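Local coordinates for protein mandelate racemase/muconate lactonizing enzyme (Jannaschia sp., PDB 4J3Z) that probably catalyses a metal-assisted reaction of a carboxylate substrate begun by proton abstraction, as in the mandelate racemase and muconate lactonizing enzymes of the enolase superfamily, at residues 25-30 with 39-44; 76-81 with 90-95; 309-314 with 335-340. One frame throughout, in Å; residues are numbered along the deposited sequence.

Contact 1 of 3, residues 25-30 with 39-44; sequences LLVRVT and GEVYAA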
loop_
_atom_site.group_PDB
_atom_site.type_symbol
_atom_site.label_atom_id
_atom_site.label_comp_id
_atom_site.label_asym_id
_atom_site.label_seq_id
_atom_site.Cartn_x
_atom_site.Cartn_y
_atom_site.Cartn_z
ATOM N N LEU D 25 15.439 -11.334 -40.034
ATOM C CA LEU D 25 16.716 -11.935 -39.677
ATOM C C LEU D 25 16.544 -13.396 -39.298
ATOM O O LEU D 25 16.133 -13.723 -38.174
ATOM C CB LEU D 25 17.362 -11.169 -38.515
ATOM C CG LEU D 25 18.223 -9.951 -38.821
ATOM C CD1 LEU D 25 18.058 -8.900 -37.725
ATOM C CD2 LEU D 25 19.675 -10.369 -38.968
ATOM N N LEU D 26 16.882 -14.278 -40.233
ATOM C CA LEU D 26 16.692 -15.715 -40.025
ATOM C C LEU D 26 18.012 -16.431 -39.775
ATOM O O LEU D 26 19.018 -16.116 -40.408
ATOM C CB LEU D 26 15.985 -16.344 -41.223
ATOM C CG LEU D 26 14.740 -15.689 -41.822
ATOM C CD1 LEU D 26 14.111 -16.643 -42.827
ATOM C CD2 LEU D 26 13.725 -15.288 -40.756
ATOM N N VAL D 27 17.988 -17.385 -38.843
ATOM C CA VAL D 27 19.140 -18.234 -38.534
ATOM C C VAL D 27 18.832 -19.711 -38.838
ATOM O O VAL D 27 17.722 -20.189 -38.595
ATOM C CB VAL D 27 19.617 -18.070 -37.063
ATOM C CG1 VAL D 27 19.811 -16.598 -36.704
ATOM C CG2 VAL D 27 18.672 -18.747 -36.074
ATOM N N ARG D 28 19.811 -20.420 -39.389
ATOM C CA ARG D 28 19.691 -21.863 -39.597
ATOM C C ARG D 28 20.894 -22.579 -38.987
ATOM O O ARG D 28 21.997 -22.517 -39.528
ATOM C CB ARG D 28 19.574 -22.189 -41.088
ATOM C CG ARG D 28 19.372 -23.664 -41.394
ATOM C CD ARG D 28 19.978 -23.988 -42.747
ATOM N NE ARG D 28 18.961 -24.072 -43.781
ATOM C CZ ARG D 28 19.097 -23.638 -45.030
ATOM N NH1 ARG D 28 20.224 -23.048 -45.424
ATOM N NH2 ARG D 28 18.086 -23.786 -45.884
ATOM N N VAL D 29 20.670 -23.232 -37.845
ATOM C CA VAL D 29 21.712 -23.965 -37.121
ATOM C C VAL D 29 21.754 -25.432 -37.564
ATOM O O VAL D 29 20.714 -26.089 -37.601
ATOM C CB VAL D 29 21.483 -23.906 -35.590
ATOM C CG1 VAL D 29 22.517 -24.745 -34.843
ATOM C CG2 VAL D 29 21.513 -22.469 -35.091
ATOM N N THR D 30 22.956 -25.931 -37.877
ATOM C CA THR D 30 23.191 -27.355 -38.177
ATOM C C THR D 30 23.932 -28.051 -37.027
ATOM O O THR D 30 24.841 -27.475 -36.416
ATOM C CB THR D 30 24.015 -27.541 -39.480
ATOM O OG1 THR D 30 23.314 -26.966 -40.583
ATOM C CG2 THR D 30 24.261 -29.024 -39.795
ATOM N N GLY D 39 15.395 -20.521 -36.980
ATOM C CA GLY D 39 15.059 -19.574 -35.919
ATOM C C GLY D 39 15.059 -18.150 -36.451
ATOM O O GLY D 39 15.710 -17.859 -37.457
ATOM N N GLU D 40 14.332 -17.263 -35.777
ATOM C CA GLU D 40 14.221 -15.880 -36.210
ATOM C C GLU D 40 14.495 -14.887 -35.075
ATOM O O GLU D 40 13.952 -15.013 -33.969
ATOM C CB GLU D 40 12.857 -15.630 -36.867
ATOM C CG GLU D 40 12.623 -14.195 -37.290
ATOM C CD GLU D 40 11.640 -14.039 -38.441
ATOM O OE1 GLU D 40 10.939 -15.009 -38.810
ATOM O OE2 GLU D 40 11.577 -12.917 -38.980
ATOM N N VAL D 41 15.338 -13.902 -35.381
ATOM C CA VAL D 41 15.749 -12.863 -34.454
ATOM C C VAL D 41 14.892 -11.615 -34.663
ATOM O O VAL D 41 14.647 -11.181 -35.806
ATOM C CB VAL D 41 17.239 -12.501 -34.657
ATOM C CG1 VAL D 41 17.682 -11.380 -33.725
ATOM C CG2 VAL D 41 18.128 -13.731 -34.498
ATOM N N TYR D 42 14.433 -11.043 -33.554
ATOM C CA TYR D 42 13.709 -9.790 -33.584
ATOM C C TYR D 42 14.491 -8.731 -32.817
ATOM O O TYR D 42 14.433 -8.654 -31.585
ATOM C CB TYR D 42 12.290 -9.976 -33.042
ATOM C CG TYR D 42 11.326 -8.881 -33.442
ATOM C CD1 TYR D 42 11.042 -8.623 -34.780
ATOM C CD2 TYR D 42 10.707 -8.102 -32.478
ATOM C CE1 TYR D 42 10.159 -7.614 -35.136
ATOM C CE2 TYR D 42 9.829 -7.092 -32.821
ATOM C CZ TYR D 42 9.555 -6.854 -34.145
ATOM O OH TYR D 42 8.681 -5.849 -34.476
ATOM N N ALA D 43 15.246 -7.931 -33.564
ATOM C CA ALA D 43 16.143 -6.933 -32.990
ATOM C C ALA D 43 16.388 -5.815 -33.993
ATOM O O ALA D 43 16.770 -6.080 -35.138
ATOM C CB ALA D 43 17.465 -7.582 -32.607
ATOM N N ALA D 44 16.188 -4.569 -33.565
ATOM C CA ALA D 44 16.340 -3.438 -34.480
ATOM C C ALA D 44 17.100 -2.247 -33.887
ATOM O O ALA D 44 17.142 -1.168 -34.488
ATOM C CB ALA D 44 14.978 -3.007 -35.031
#
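Val-27 and Gly-39 form a hydrogen-bonded antiparallel pair: Val-27 N gives an almost straight bond to Gly-39 O (2.7 Å, 177° at the hydrogen), and Gly-39 N returns one to Val-27 O at 2.9 Å. Farther along, Val-41 N bonds to Leu-25 O at 2.9 Å. Leu-26 and Glu-40 are the non-hydrogen-bonded pair between them. With its CG anti to the backbone N (chi1 177°) and the chain extended beyond, Glu-40 runs past Leu-26, whose CD2 lies 3.4 Å from Glu-40 CD. The buried carboxylate is engaged by the barrel domain: OE2 accepts from Gly-314 N and OE1 from Glu-317 N, both at the start of helix 315-327. Cutting this side chain back to an alanine is likely to leave the amides of Gly-314 and Glu-317 without their acceptor and to open a gap beside Leu-26 CD2. The other face of this beta hairpin, part of the three-stranded sheet of the N-terminal domain, is apolar. There Val-27 CG1 meets Val-41 CG2 at 4.0 Å, the two side chains at about a right angle, Leu-25 CB lies 4.1 Å from Val-41 CB, and Ile-55 of helix 48-62 covers Leu-25 and Val-27. The hairpin is therefore two-sided, apolar toward helix 48-62, while the carboxylate on the opposite face ties the sheet to the barrel and probably interacts favourably with the positive end of the helix dipole.

Contact 2 of 3, residues 76-81 with 90-95; sequences RRAHSS and TVFGAF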
loop_
_atom_site.group_PDB
_atom_site.type_symbol
_atom_site.label_atom_id
_atom_site.label_comp_id
_atom_site.label_asym_id
_atom_site.label_seq_id
_atom_site.Cartn_x
_atom_site.Cartn_y
_atom_site.Cartn_z
ATOM N N ARG D 76 20.456 -19.072 -19.632
ATOM C CA ARG D 76 21.195 -18.480 -18.507
ATOM C C ARG D 76 22.544 -17.891 -18.947
ATOM O O ARG D 76 22.822 -16.726 -18.681
ATOM C CB ARG D 76 21.403 -19.493 -17.377
ATOM C CG ARG D 76 20.179 -19.841 -16.527
ATOM C CD ARG D 76 19.403 -18.649 -15.974
ATOM N NE ARG D 76 20.267 -17.628 -15.394
ATOM C CZ ARG D 76 19.858 -16.566 -14.696
ATOM N NH1 ARG D 76 18.568 -16.346 -14.455
ATOM N NH2 ARG D 76 20.763 -15.712 -14.226
ATOM N N ARG D 77 23.372 -18.699 -19.615
ATOM C CA ARG D 77 24.633 -18.227 -20.208
ATOM C C ARG D 77 24.419 -16.949 -21.039
ATOM O O ARG D 77 25.147 -15.964 -20.877
ATOM C CB ARG D 77 25.243 -19.306 -21.110
ATOM C CG ARG D 77 26.095 -20.382 -20.432
ATOM C CD ARG D 77 26.922 -21.137 -21.479
ATOM N NE ARG D 77 27.232 -22.514 -21.080
ATOM C CZ ARG D 77 27.555 -23.511 -21.907
ATOM N NH1 ARG D 77 27.630 -23.323 -23.218
ATOM N NH2 ARG D 77 27.800 -24.719 -21.413
ATOM N N ALA D 78 23.403 -16.959 -21.909
ATOM C CA ALA D 78 23.191 -15.854 -22.834
ATOM C C ALA D 78 22.628 -14.613 -22.149
ATOM O O ALA D 78 22.863 -13.494 -22.611
ATOM C CB ALA D 78 22.318 -16.285 -23.999
ATOM N N HIS D 79 21.889 -14.827 -21.057
ATOM C CA HIS D 79 21.371 -13.755 -20.194
ATOM C C HIS D 79 22.508 -13.156 -19.378
ATOM O O HIS D 79 22.612 -11.940 -19.239
ATOM C CB HIS D 79 20.293 -14.329 -19.268
ATOM C CG HIS D 79 19.668 -13.332 -18.331
ATOM N ND1 HIS D 79 18.753 -12.389 -18.745
ATOM C CD2 HIS D 79 19.788 -13.176 -16.990
ATOM C CE1 HIS D 79 18.356 -11.678 -17.706
ATOM N NE2 HIS D 79 18.965 -12.138 -16.627
ATOM N N SER D 80 23.368 -14.023 -18.853
ATOM C CA SER D 80 24.470 -13.621 -17.980
ATOM C C SER D 80 25.748 -13.198 -18.723
ATOM O O SER D 80 26.703 -12.746 -18.098
ATOM C CB SER D 80 24.795 -14.757 -17.017
ATOM O OG SER D 80 23.627 -15.247 -16.370
ATOM N N SER D 81 25.756 -13.320 -20.050
ATOM C CA SER D 81 26.947 -13.014 -20.859
ATOM C C SER D 81 27.639 -11.702 -20.485
ATOM O O SER D 81 26.976 -10.703 -20.198
ATOM C CB SER D 81 26.606 -12.999 -22.352
ATOM O OG SER D 81 27.788 -12.897 -23.132
ATOM N N THR D 90 19.090 -6.721 -27.503
ATOM C CA THR D 90 20.060 -6.998 -28.563
ATOM C C THR D 90 20.682 -8.390 -28.403
ATOM O O THR D 90 20.583 -9.219 -29.309
ATOM C CB THR D 90 21.144 -5.896 -28.639
ATOM O OG1 THR D 90 20.524 -4.647 -28.968
ATOM C CG2 THR D 90 22.186 -6.209 -29.697
ATOM N N VAL D 91 21.292 -8.648 -27.246
ATOM C CA VAL D 91 21.992 -9.916 -26.993
ATOM C C VAL D 91 21.016 -11.080 -26.888
ATOM O O VAL D 91 21.278 -12.179 -27.394
ATOM C CB VAL D 91 22.851 -9.856 -25.703
ATOM C CG1 VAL D 91 23.527 -11.193 -25.430
ATOM C CG2 VAL D 91 23.885 -8.743 -25.787
ATOM N N PHE D 92 19.889 -10.843 -26.221
ATOM C CA PHE D 92 18.966 -11.930 -25.940
ATOM C C PHE D 92 17.980 -12.140 -27.080
ATOM O O PHE D 92 17.540 -13.270 -27.329
ATOM C CB PHE D 92 18.260 -11.717 -24.605
ATOM C CG PHE D 92 18.025 -12.990 -23.839
ATOM C CD1 PHE D 92 19.086 -13.840 -23.530
ATOM C CD2 PHE D 92 16.753 -13.331 -23.413
ATOM C CE1 PHE D 92 18.877 -15.014 -22.820
ATOM C CE2 PHE D 92 16.535 -14.495 -22.690
ATOM C CZ PHE D 92 17.594 -15.340 -22.394
ATOM N N GLY D 93 17.641 -11.055 -27.775
ATOM C CA GLY D 93 16.929 -11.150 -29.047
ATOM C C GLY D 93 17.696 -12.029 -30.025
ATOM O O GLY D 93 17.099 -12.805 -30.775
ATOM N N ALA D 94 19.019 -11.911 -30.009
ATOM C CA ALA D 94 19.878 -12.788 -30.799
ATOM C C ALA D 94 19.731 -14.247 -30.334
ATOM O O ALA D 94 19.542 -15.151 -31.152
ATOM C CB ALA D 94 21.328 -12.330 -30.712
ATOM N N PHE D 95 19.792 -14.461 -29.023
ATOM C CA PHE D 95 19.603 -15.786 -28.438
ATOM C C PHE D 95 18.289 -16.453 -28.850
ATOM O O PHE D 95 18.254 -17.665 -29.094
ATOM C CB PHE D 95 19.684 -15.731 -26.903
ATOM C CG PHE D 95 19.346 -17.037 -26.241
ATOM C CD1 PHE D 95 20.293 -18.052 -26.152
ATOM C CD2 PHE D 95 18.065 -17.267 -25.737
ATOM C CE1 PHE D 95 19.970 -19.267 -25.569
ATOM C CE2 PHE D 95 17.740 -18.478 -25.156
ATOM C CZ PHE D 95 18.689 -19.481 -25.078
#
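Val-91 CG1 rests 3.7 Å from Ala-78 O, at the end of the contact where the second subunit also closes in: Thr-90 of that subunit packs on Val-91. One residue on, Phe-92 sends its ring against the backbone of the first helix. Its CE1 lies 3.5 Å from His-79 N, and the carbonyl carbon of Ala-78 sits at the ring's edge, near its plane. The imidazole of His-79 turns an edge to the face of Phe-92 in a T-shaped pair, centroids 5.8 Å apart and planes at 72°; CG anti to the backbone N (chi1 -180°) carries the ring there. The same imidazole lays CD2 over the guanidinium of Arg-76, and its NE2 makes a weak hydrogen bond to Asp-241 of the second subunit. Helices 71-80 and 89-109 form a helical hairpin of the N-terminal capping domain of the enolase fold; the axes of the short segments 76-80 and 90-95 pass 9.4 Å apart at 159°, nearly antiparallel. A turn beyond Phe-92, Phe-95 leans CD2 over one face of that ring. Ala-78 CB touches both rings, 3.4 Å from Phe-95 CD1 and 3.9 Å from Phe-92 CE1; Met-74 and Ser-75 of helix 71-80 extend the packing around Phe-95.

Contact 3 of 3, residues 309-314 with 335-340; sequences PHLYAG and EAIETP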
loop_
_atom_site.group_PDB
_atom_site.type_symbol
_atom_site.label_atom_id
_atom_site.label_comp_id
_atom_site.label_asym_id
_atom_site.label_seq_id
_atom_site.Cartn_x
_atom_site.Cartn_y
_atom_site.Cartn_z
ATOM N N PRO D 309 0.800 -13.783 -28.814
ATOM C CA PRO D 309 2.125 -13.651 -29.426
ATOM C C PRO D 309 2.132 -12.659 -30.580
ATOM O O PRO D 309 1.329 -12.776 -31.516
ATOM C CB PRO D 309 2.451 -15.068 -29.915
ATOM C CG PRO D 309 1.537 -15.970 -29.173
ATOM C CD PRO D 309 0.316 -15.172 -28.825
ATOM N N HIS D 310 3.028 -11.678 -30.471
ATOM C CA HIS D 310 3.242 -10.625 -31.456
ATOM C C HIS D 310 3.827 -11.160 -32.762
ATOM O O HIS D 310 4.541 -12.163 -32.759
ATOM C CB HIS D 310 4.197 -9.601 -30.842
ATOM C CG HIS D 310 4.636 -8.524 -31.782
ATOM N ND1 HIS D 310 5.788 -8.615 -32.531
ATOM C CD2 HIS D 310 4.085 -7.323 -32.077
ATOM C CE1 HIS D 310 5.926 -7.519 -33.254
ATOM N NE2 HIS D 310 4.910 -6.717 -32.992
ATOM N N LEU D 311 3.513 -10.498 -33.880
ATOM C CA LEU D 311 4.173 -10.780 -35.163
ATOM C C LEU D 311 4.245 -9.573 -36.095
ATOM O O LEU D 311 3.243 -9.182 -36.718
ATOM C CB LEU D 311 3.548 -11.977 -35.894
ATOM C CG LEU D 311 4.239 -12.299 -37.240
ATOM C CD1 LEU D 311 5.637 -12.895 -37.049
ATOM C CD2 LEU D 311 3.378 -13.188 -38.123
ATOM N N TYR D 312 5.433 -8.983 -36.168
ATOM C CA TYR D 312 5.783 -8.073 -37.246
ATOM C C TYR D 312 7.133 -8.500 -37.811
ATOM O O TYR D 312 8.105 -7.744 -37.793
ATOM C CB TYR D 312 5.802 -6.619 -36.795
ATOM C CG TYR D 312 5.870 -5.654 -37.962
ATOM C CD1 TYR D 312 4.826 -5.571 -38.884
ATOM C CD2 TYR D 312 6.981 -4.825 -38.146
ATOM C CE1 TYR D 312 4.886 -4.699 -39.957
ATOM C CE2 TYR D 312 7.048 -3.946 -39.215
ATOM C CZ TYR D 312 5.998 -3.890 -40.117
ATOM O OH TYR D 312 6.057 -3.020 -41.181
ATOM N N ALA D 313 7.163 -9.731 -38.309
ATOM C CA ALA D 313 8.383 -10.372 -38.768
ATOM C C ALA D 313 8.018 -11.517 -39.714
ATOM O O ALA D 313 6.925 -11.526 -40.291
ATOM C CB ALA D 313 9.195 -10.875 -37.574
ATOM N N GLY D 314 8.917 -12.483 -39.863
ATOM C CA GLY D 314 8.745 -13.544 -40.857
ATOM C C GLY D 314 8.004 -14.807 -40.451
ATOM O O GLY D 314 7.434 -14.887 -39.363
ATOM N N GLU D 335 -1.138 -12.952 -33.586
ATOM C CA GLU D 335 -1.080 -11.926 -34.633
ATOM C C GLU D 335 -0.572 -12.577 -35.898
ATOM O O GLU D 335 0.413 -13.327 -35.849
ATOM C CB GLU D 335 -0.110 -10.818 -34.225
ATOM C CG GLU D 335 -0.029 -9.623 -35.170
ATOM C CD GLU D 335 0.780 -8.472 -34.582
ATOM O OE1 GLU D 335 1.814 -8.732 -33.926
ATOM O OE2 GLU D 335 0.383 -7.302 -34.765
ATOM N N ALA D 336 -1.226 -12.312 -37.028
ATOM C CA ALA D 336 -0.798 -12.939 -38.290
ATOM C C ALA D 336 -0.485 -11.933 -39.394
ATOM O O ALA D 336 -1.065 -10.855 -39.428
ATOM C CB ALA D 336 -1.840 -13.946 -38.767
ATOM N N ILE D 337 0.472 -12.207 -40.231
ATOM C CA ILE D 337 0.558 -11.542 -41.518
ATOM C C ILE D 337 0.621 -12.551 -42.673
ATOM O O ILE D 337 1.612 -13.191 -42.890
ATOM C CB ILE D 337 1.730 -10.581 -41.622
ATOM C CG1 ILE D 337 2.111 -10.032 -40.287
ATOM C CG2 ILE D 337 1.308 -9.407 -42.419
ATOM C CD1 ILE D 337 3.195 -9.008 -40.312
ATOM N N GLU D 338 -0.460 -12.662 -43.407
ATOM C CA GLU D 338 -0.565 -13.673 -44.412
ATOM C C GLU D 338 -0.256 -13.303 -45.873
ATOM O O GLU D 338 -1.038 -13.486 -46.774
ATOM C CB GLU D 338 -1.876 -14.357 -44.263
ATOM C CG GLU D 338 -2.074 -14.884 -42.893
ATOM C CD GLU D 338 -1.746 -16.318 -42.797
ATOM O OE1 GLU D 338 -2.419 -17.121 -43.418
ATOM O OE2 GLU D 338 -0.812 -16.643 -42.093
ATOM N N THR D 339 0.946 -12.871 -46.088
ATOM C CA THR D 339 1.395 -12.472 -47.416
ATOM C C THR D 339 1.883 -13.673 -48.228
ATOM O O THR D 339 2.208 -14.714 -47.651
ATOM C CB THR D 339 2.557 -11.471 -47.342
ATOM O OG1 THR D 339 3.761 -12.165 -46.976
ATOM C CG2 THR D 339 2.252 -10.357 -46.347
ATOM N N PRO D 340 1.936 -13.530 -49.574
ATOM C CA PRO D 340 2.577 -14.509 -50.462
ATOM C C PRO D 340 4.042 -14.807 -50.115
ATOM O O PRO D 340 4.444 -15.978 -50.066
ATOM C CB PRO D 340 2.495 -13.834 -51.835
ATOM C CG PRO D 340 1.282 -12.966 -51.752
ATOM C CD PRO D 340 1.225 -12.480 -50.332
HETATM O O HOH W 1 1.735 -14.269 -33.670
#
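Glu-335 and the backbone of residues 309-311 make the tight half of this contact. The carboxylate oxygen OE1 of Glu-335 takes a nearly straight hydrogen bond from Leu-311 N, at a 2.5 Å separation that is doubtfully short. OE1 also lies over one face of the His-310 imidazole, 3.2 Å from CD2, with ring and carboxylate planes 71° apart and the two side chains pointing the same way. CG anti to the backbone N (chi1 -175°) and an extended chain carry the carboxylate along the 309-311 backbone, and OE2 goes on to a salt bridge with Lys-166. Behind the side chain, Glu-335 N donates to Pro-309 O at 3.2 Å, while a water gives hydrogen bonds to Pro-309 O and Glu-335 O, 2.7 Å each, bridging two buried carbonyls. Strand 306-307, helix 315-327 and strand 334-336 are the last beta-alpha-beta unit of the modified TIM barrel of this superfamily. His-310 lies just after the seventh barrel strand and Glu-335 on the eighth, positions consistent with an active-site role, as in mandelate racemase. Leu-311 is the hinge between the two halves: its CB packs 3.4 Å from Glu-335 O, its CD2 meets Ile-337 CG1 at 4.0 Å, and Trp-318 of helix 315-327 also lies against it. The looser side is left to Ile-337 and the partly exposed Tyr-312, whose CD1 stands 4.1 Å from Ile-337 CD1 as the two side chains cross at a slant; the tyrosine ring also meets that of His-385.

Contacts 1 and 2 both belong to the N-terminal domain, whereas contact 3 lies in the barrel, its centre only about 7 Å from that of the chain. The hairpin of contact 1 stands between the others: Val-41 CG1 packs on Gly-93 O of contact 2 at 3.3 Å, and Glu-40 and Tyr-42 reach residues 310-314 of contact 3. Contacts 2 and 3 do not touch, their nearest atoms about 11 Å apart. The chemistry of the three follows their place. All are buried, but contact 2, farthest from the chain's centre and bordered by two other subunits, relies on aromatic packing without hydrogen bonds between its segments; contact 1 combines backbone pairing with an apolar face, and contact 3 uses a buried carboxylate and water.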